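Local coordinates for kinesin-like protein KIF19 (Mus musculus, PDB 5GSZ) that walks toward microtubule plus ends as an ATP-driven kinesin-8 motor and depolymerises microtubules at ciliary tips, so regulating the length of motile cilia, at residues V146-D160 with I179-N191. Numbering follows the deposited sequence.
Sequences VSMSYLEIYNEMIRD and IQVAGITEVSTIN
I184 packs its CD1 methyl between S149 and L151, 3.6 Å from S149 CB, while its CG1 lies against the carboxylate of D160. The side chain reaches this far because CG1 stands anti to the backbone N (chi1 -174°) and the chain continues extended to CD1. Deeper along the same face, V181 CG2 meets I158 CG2 at 4.0 Å and also approaches L151 CD2. Beside this apolar patch, D160 OD2 accepts two bonds from T185: OG1 arrives on its syn lone pair at 2.7 Å, and the backbone N comes from above the carboxylate plane at 3.1 Å. With an alanine at D160, T185 OG1 and N would probably lose their shared acceptor, and I184 CG1 the carboxylate it rests on. In the kinesin motor domain, strands 142-154 and 157-160 form a hairpin at one margin of the central mixed sheet. The chain leading into helix 192-203 runs antiparallel along the part of strand 142-154 that 157-160 does not reach. There M148 and V187 form an isolated hydrogen-bonded pair, bonded both ways, V187 N to M148 O being the straighter bond (N-H...O angle 168°), and S149 OG bonds T185 O at 2.8 Å. Toward solvent the contact thins: E186 touches S147 CB with its CB and S149 OG with its CG, and exposed S188 holds V146 O through OG, in the carbonyl plane, at 3.0 Å.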
loop_
_atom_site.group_PDB
_atom_site.type_symbol
_atom_site.label_atom_id
_atom_site.label_comp_id
_atom_site.label_asym_id
_atom_site.label_seq_id
_atom_site.Cartn_x
_atom_site.Cartn_y
_atom_site.Cartn_z
ATOM N N VAL A 146 -22.037 2.278 -2.172
ATOM C CA VAL A 146 -20.687 2.126 -1.649
ATOM C C VAL A 146 -20.635 0.881 -0.789
ATOM O O VAL A 146 -21.420 0.750 0.156
ATOM C CB VAL A 146 -20.257 3.340 -0.815
ATOM C CG1 VAL A 146 -18.807 3.192 -0.427
ATOM C CG2 VAL A 146 -20.498 4.604 -1.560
ATOM N N SER A 147 -19.699 -0.014 -1.098
ATOM C CA SER A 147 -19.353 -1.122 -0.218
ATOM C C SER A 147 -17.841 -1.172 -0.027
ATOM O O SER A 147 -17.079 -0.759 -0.906
ATOM C CB SER A 147 -19.848 -2.444 -0.781
ATOM O OG SER A 147 -19.225 -2.691 -2.028
ATOM N N MET A 148 -17.410 -1.678 1.133
ATOM C CA MET A 148 -15.989 -1.903 1.387
ATOM C C MET A 148 -15.770 -3.271 2.004
ATOM O O MET A 148 -16.612 -3.782 2.743
ATOM C CB MET A 148 -15.373 -0.862 2.316
ATOM C CG MET A 148 -16.022 -0.819 3.656
ATOM S SD MET A 148 -15.176 0.292 4.782
ATOM C CE MET A 148 -14.176 -0.845 5.730
ATOM N N SER A 149 -14.621 -3.854 1.699
ATOM C CA SER A 149 -14.209 -5.114 2.289
ATOM C C SER A 149 -12.794 -4.968 2.804
ATOM O O SER A 149 -12.063 -4.061 2.408
ATOM C CB SER A 149 -14.279 -6.255 1.291
ATOM O OG SER A 149 -15.604 -6.442 0.875
ATOM N N TYR A 150 -12.400 -5.893 3.672
ATOM C CA TYR A 150 -11.079 -5.828 4.295
ATOM C C TYR A 150 -10.587 -7.255 4.489
ATOM O O TYR A 150 -11.116 -7.982 5.331
ATOM C CB TYR A 150 -11.156 -5.069 5.612
ATOM C CG TYR A 150 -9.844 -4.686 6.219
ATOM C CD1 TYR A 150 -8.826 -4.152 5.449
ATOM C CD2 TYR A 150 -9.639 -4.805 7.597
ATOM C CE1 TYR A 150 -7.595 -3.774 6.037
ATOM C CE2 TYR A 150 -8.439 -4.419 8.190
ATOM C CZ TYR A 150 -7.428 -3.908 7.411
ATOM O OH TYR A 150 -6.255 -3.545 8.003
ATOM N N LEU A 151 -9.583 -7.655 3.716
ATOM C CA LEU A 151 -9.165 -9.048 3.661
ATOM C C LEU A 151 -7.662 -9.162 3.918
ATOM O O LEU A 151 -6.919 -8.177 3.835
ATOM C CB LEU A 151 -9.543 -9.661 2.306
ATOM C CG LEU A 151 -8.871 -8.992 1.111
ATOM C CD1 LEU A 151 -7.900 -9.927 0.421
ATOM C CD2 LEU A 151 -9.899 -8.447 0.165
ATOM N N GLU A 152 -7.227 -10.375 4.265
ATOM C CA GLU A 152 -5.813 -10.701 4.321
ATOM C C GLU A 152 -5.443 -11.609 3.162
ATOM O O GLU A 152 -6.250 -12.424 2.720
ATOM C CB GLU A 152 -5.443 -11.399 5.621
ATOM C CG GLU A 152 -3.945 -11.525 5.868
ATOM C CD GLU A 152 -3.646 -12.274 7.146
ATOM O OE1 GLU A 152 -4.227 -13.371 7.331
ATOM O OE2 GLU A 152 -2.880 -11.739 7.986
ATOM N N ILE A 153 -4.222 -11.434 2.660
ATOM C CA ILE A 153 -3.509 -12.456 1.898
ATOM C C ILE A 153 -2.267 -12.818 2.701
ATOM O O ILE A 153 -1.397 -11.968 2.941
ATOM C CB ILE A 153 -3.123 -11.990 0.485
ATOM C CG1 ILE A 153 -4.273 -11.231 -0.165
ATOM C CG2 ILE A 153 -2.767 -13.195 -0.380
ATOM C CD1 ILE A 153 -3.872 -10.575 -1.464
ATOM N N TYR A 154 -2.201 -14.065 3.140
ATOM C CA TYR A 154 -1.085 -14.581 3.919
ATOM C C TYR A 154 -0.660 -15.881 3.261
ATOM O O TYR A 154 -1.428 -16.847 3.249
ATOM C CB TYR A 154 -1.477 -14.810 5.379
ATOM C CG TYR A 154 -0.332 -15.339 6.184
ATOM C CD1 TYR A 154 0.559 -14.476 6.812
ATOM C CD2 TYR A 154 -0.105 -16.704 6.279
ATOM C CE1 TYR A 154 1.629 -14.967 7.529
ATOM C CE2 TYR A 154 0.954 -17.203 6.985
ATOM C CZ TYR A 154 1.821 -16.337 7.610
ATOM O OH TYR A 154 2.883 -16.853 8.320
ATOM N N ASN A 155 0.550 -15.917 2.719
ATOM C CA ASN A 155 1.027 -17.105 2.015
ATOM C C ASN A 155 -0.017 -17.570 1.006
ATOM O O ASN A 155 -0.431 -18.729 0.984
ATOM C CB ASN A 155 1.380 -18.229 2.991
ATOM C CG ASN A 155 2.709 -18.012 3.671
ATOM O OD1 ASN A 155 3.599 -17.363 3.125
ATOM N ND2 ASN A 155 2.853 -18.557 4.872
ATOM N N GLU A 156 -0.490 -16.624 0.205
ATOM C CA GLU A 156 -1.470 -16.856 -0.851
ATOM C C GLU A 156 -2.786 -17.433 -0.345
ATOM O O GLU A 156 -3.597 -17.885 -1.159
ATOM C CB GLU A 156 -0.893 -17.751 -1.951
ATOM C CG GLU A 156 0.374 -17.173 -2.538
ATOM C CD GLU A 156 0.144 -15.796 -3.122
ATOM O OE1 GLU A 156 -0.705 -15.678 -4.033
ATOM O OE2 GLU A 156 0.781 -14.829 -2.644
ATOM N N MET A 157 -3.040 -17.404 0.965
ATOM C CA MET A 157 -4.340 -17.772 1.522
ATOM C C MET A 157 -5.118 -16.509 1.883
ATOM O O MET A 157 -4.589 -15.608 2.544
ATOM C CB MET A 157 -4.191 -18.663 2.755
ATOM C CG MET A 157 -3.244 -19.854 2.581
ATOM S SD MET A 157 -3.775 -21.146 1.430
ATOM C CE MET A 157 -5.148 -21.868 2.309
ATOM N N ILE A 158 -6.374 -16.450 1.458
ATOM C CA ILE A 158 -7.202 -15.274 1.656
ATOM C C ILE A 158 -8.147 -15.509 2.817
ATOM O O ILE A 158 -8.846 -16.522 2.864
ATOM C CB ILE A 158 -7.981 -14.934 0.382
ATOM C CG1 ILE A 158 -6.992 -14.767 -0.773
ATOM C CG2 ILE A 158 -8.832 -13.684 0.624
ATOM C CD1 ILE A 158 -7.631 -14.773 -2.138
ATOM N N ARG A 159 -8.189 -14.557 3.738
ATOM C CA ARG A 159 -9.146 -14.549 4.832
ATOM C C ARG A 159 -9.907 -13.233 4.829
ATOM O O ARG A 159 -9.382 -12.200 4.403
ATOM C CB ARG A 159 -8.440 -14.741 6.183
ATOM C CG ARG A 159 -7.846 -16.151 6.370
ATOM C CD ARG A 159 -6.907 -16.256 7.580
ATOM N NE ARG A 159 -7.534 -15.868 8.840
ATOM C CZ ARG A 159 -7.175 -14.806 9.550
ATOM N NH1 ARG A 159 -6.190 -14.035 9.113
ATOM N NH2 ARG A 159 -7.795 -14.516 10.692
ATOM N N ASP A 160 -11.151 -13.280 5.310
ATOM C CA ASP A 160 -11.968 -12.083 5.517
ATOM C C ASP A 160 -11.625 -11.512 6.883
ATOM O O ASP A 160 -11.959 -12.104 7.908
ATOM C CB ASP A 160 -13.455 -12.414 5.424
ATOM C CG ASP A 160 -14.363 -11.207 5.720
ATOM O OD1 ASP A 160 -13.870 -10.104 6.053
ATOM O OD2 ASP A 160 -15.602 -11.367 5.620
ATOM N N ILE A 179 -13.080 -9.514 -10.688
ATOM C CA ILE A 179 -12.575 -10.477 -9.717
ATOM C C ILE A 179 -12.880 -10.031 -8.290
ATOM O O ILE A 179 -12.433 -8.971 -7.852
ATOM C CB ILE A 179 -11.057 -10.687 -9.867
ATOM C CG1 ILE A 179 -10.733 -11.269 -11.243
ATOM C CG2 ILE A 179 -10.533 -11.591 -8.763
ATOM C CD1 ILE A 179 -10.385 -10.226 -12.282
ATOM N N GLN A 180 -13.641 -10.849 -7.570
ATOM C CA GLN A 180 -14.005 -10.542 -6.197
ATOM C C GLN A 180 -13.696 -11.759 -5.337
ATOM O O GLN A 180 -13.667 -12.898 -5.814
ATOM C CB GLN A 180 -15.490 -10.148 -6.066
ATOM N N VAL A 181 -13.426 -11.496 -4.058
ATOM C CA VAL A 181 -13.296 -12.564 -3.073
ATOM C C VAL A 181 -14.692 -13.126 -2.790
ATOM O O VAL A 181 -15.527 -12.472 -2.152
ATOM C CB VAL A 181 -12.621 -12.068 -1.793
ATOM C CG1 VAL A 181 -12.825 -13.069 -0.670
ATOM C CG2 VAL A 181 -11.148 -11.846 -2.039
ATOM N N ALA A 182 -14.943 -14.344 -3.268
ATOM C CA ALA A 182 -16.225 -15.013 -3.111
ATOM C C ALA A 182 -16.619 -15.180 -1.647
ATOM O O ALA A 182 -16.016 -15.984 -0.925
ATOM C CB ALA A 182 -16.173 -16.374 -3.799
ATOM N N GLY A 183 -17.627 -14.424 -1.204
ATOM C CA GLY A 183 -18.219 -14.585 0.114
ATOM C C GLY A 183 -17.864 -13.524 1.140
ATOM O O GLY A 183 -18.287 -13.642 2.296
ATOM N N ILE A 184 -17.123 -12.494 0.775
ATOM C CA ILE A 184 -16.559 -11.599 1.777
ATOM C C ILE A 184 -17.605 -10.585 2.237
ATOM O O ILE A 184 -18.445 -10.113 1.464
ATOM C CB ILE A 184 -15.287 -10.917 1.225
ATOM C CG1 ILE A 184 -14.586 -10.090 2.303
ATOM C CG2 ILE A 184 -15.607 -10.058 0.002
ATOM C CD1 ILE A 184 -13.227 -9.613 1.889
ATOM N N THR A 185 -17.539 -10.253 3.521
ATOM C CA THR A 185 -18.372 -9.227 4.128
ATOM C C THR A 185 -18.247 -7.877 3.418
ATOM O O THR A 185 -17.185 -7.506 2.916
ATOM C CB THR A 185 -17.967 -9.089 5.587
ATOM O OG1 THR A 185 -18.079 -10.371 6.206
ATOM C CG2 THR A 185 -18.827 -8.077 6.319
ATOM N N GLU A 186 -19.350 -7.123 3.404
ATOM C CA GLU A 186 -19.398 -5.815 2.761
ATOM C C GLU A 186 -20.117 -4.822 3.655
ATOM O O GLU A 186 -21.308 -4.982 3.920
ATOM C CB GLU A 186 -20.094 -5.909 1.410
ATOM C CG GLU A 186 -19.309 -6.720 0.421
ATOM C CD GLU A 186 -20.072 -6.936 -0.840
ATOM O OE1 GLU A 186 -21.283 -6.635 -0.850
ATOM O OE2 GLU A 186 -19.465 -7.405 -1.820
ATOM N N VAL A 187 -19.395 -3.783 4.083
ATOM C CA VAL A 187 -19.873 -2.733 4.976
ATOM C C VAL A 187 -20.311 -1.521 4.154
ATOM O O VAL A 187 -19.848 -1.314 3.025
ATOM C CB VAL A 187 -18.748 -2.375 5.975
ATOM C CG1 VAL A 187 -19.128 -1.196 6.875
ATOM C CG2 VAL A 187 -18.401 -3.585 6.811
ATOM N N SER A 188 -21.239 -0.715 4.717
ATOM C CA SER A 188 -21.708 0.505 4.065
ATOM C C SER A 188 -21.918 1.675 5.025
ATOM O O SER A 188 -22.521 2.681 4.619
ATOM C CB SER A 188 -23.024 0.254 3.322
ATOM O OG SER A 188 -22.880 -0.753 2.348
ATOM N N THR A 189 -21.471 1.578 6.278
ATOM C CA THR A 189 -21.686 2.663 7.228
ATOM C C THR A 189 -20.813 3.864 6.880
ATOM O O THR A 189 -19.696 3.730 6.365
ATOM C CB THR A 189 -21.396 2.210 8.661
ATOM O OG1 THR A 189 -20.001 1.916 8.806
ATOM C CG2 THR A 189 -22.242 0.977 9.014
ATOM N N ILE A 190 -21.342 5.053 7.169
ATOM C CA ILE A 190 -20.687 6.300 6.812
ATOM C C ILE A 190 -19.998 6.973 7.997
ATOM O O ILE A 190 -19.324 7.991 7.805
ATOM C CB ILE A 190 -21.697 7.259 6.174
ATOM N N ASN A 191 -20.129 6.427 9.205
ATOM C CA ASN A 191 -19.524 7.033 10.386
ATOM C C ASN A 191 -18.086 6.541 10.548
ATOM O O ASN A 191 -17.823 5.334 10.461
ATOM C CB ASN A 191 -20.367 6.723 11.629
ATOM C CG ASN A 191 -19.830 7.386 12.895
ATOM O OD1 ASN A 191 -18.798 6.984 13.427
ATOM N ND2 ASN A 191 -20.507 8.444 13.351
#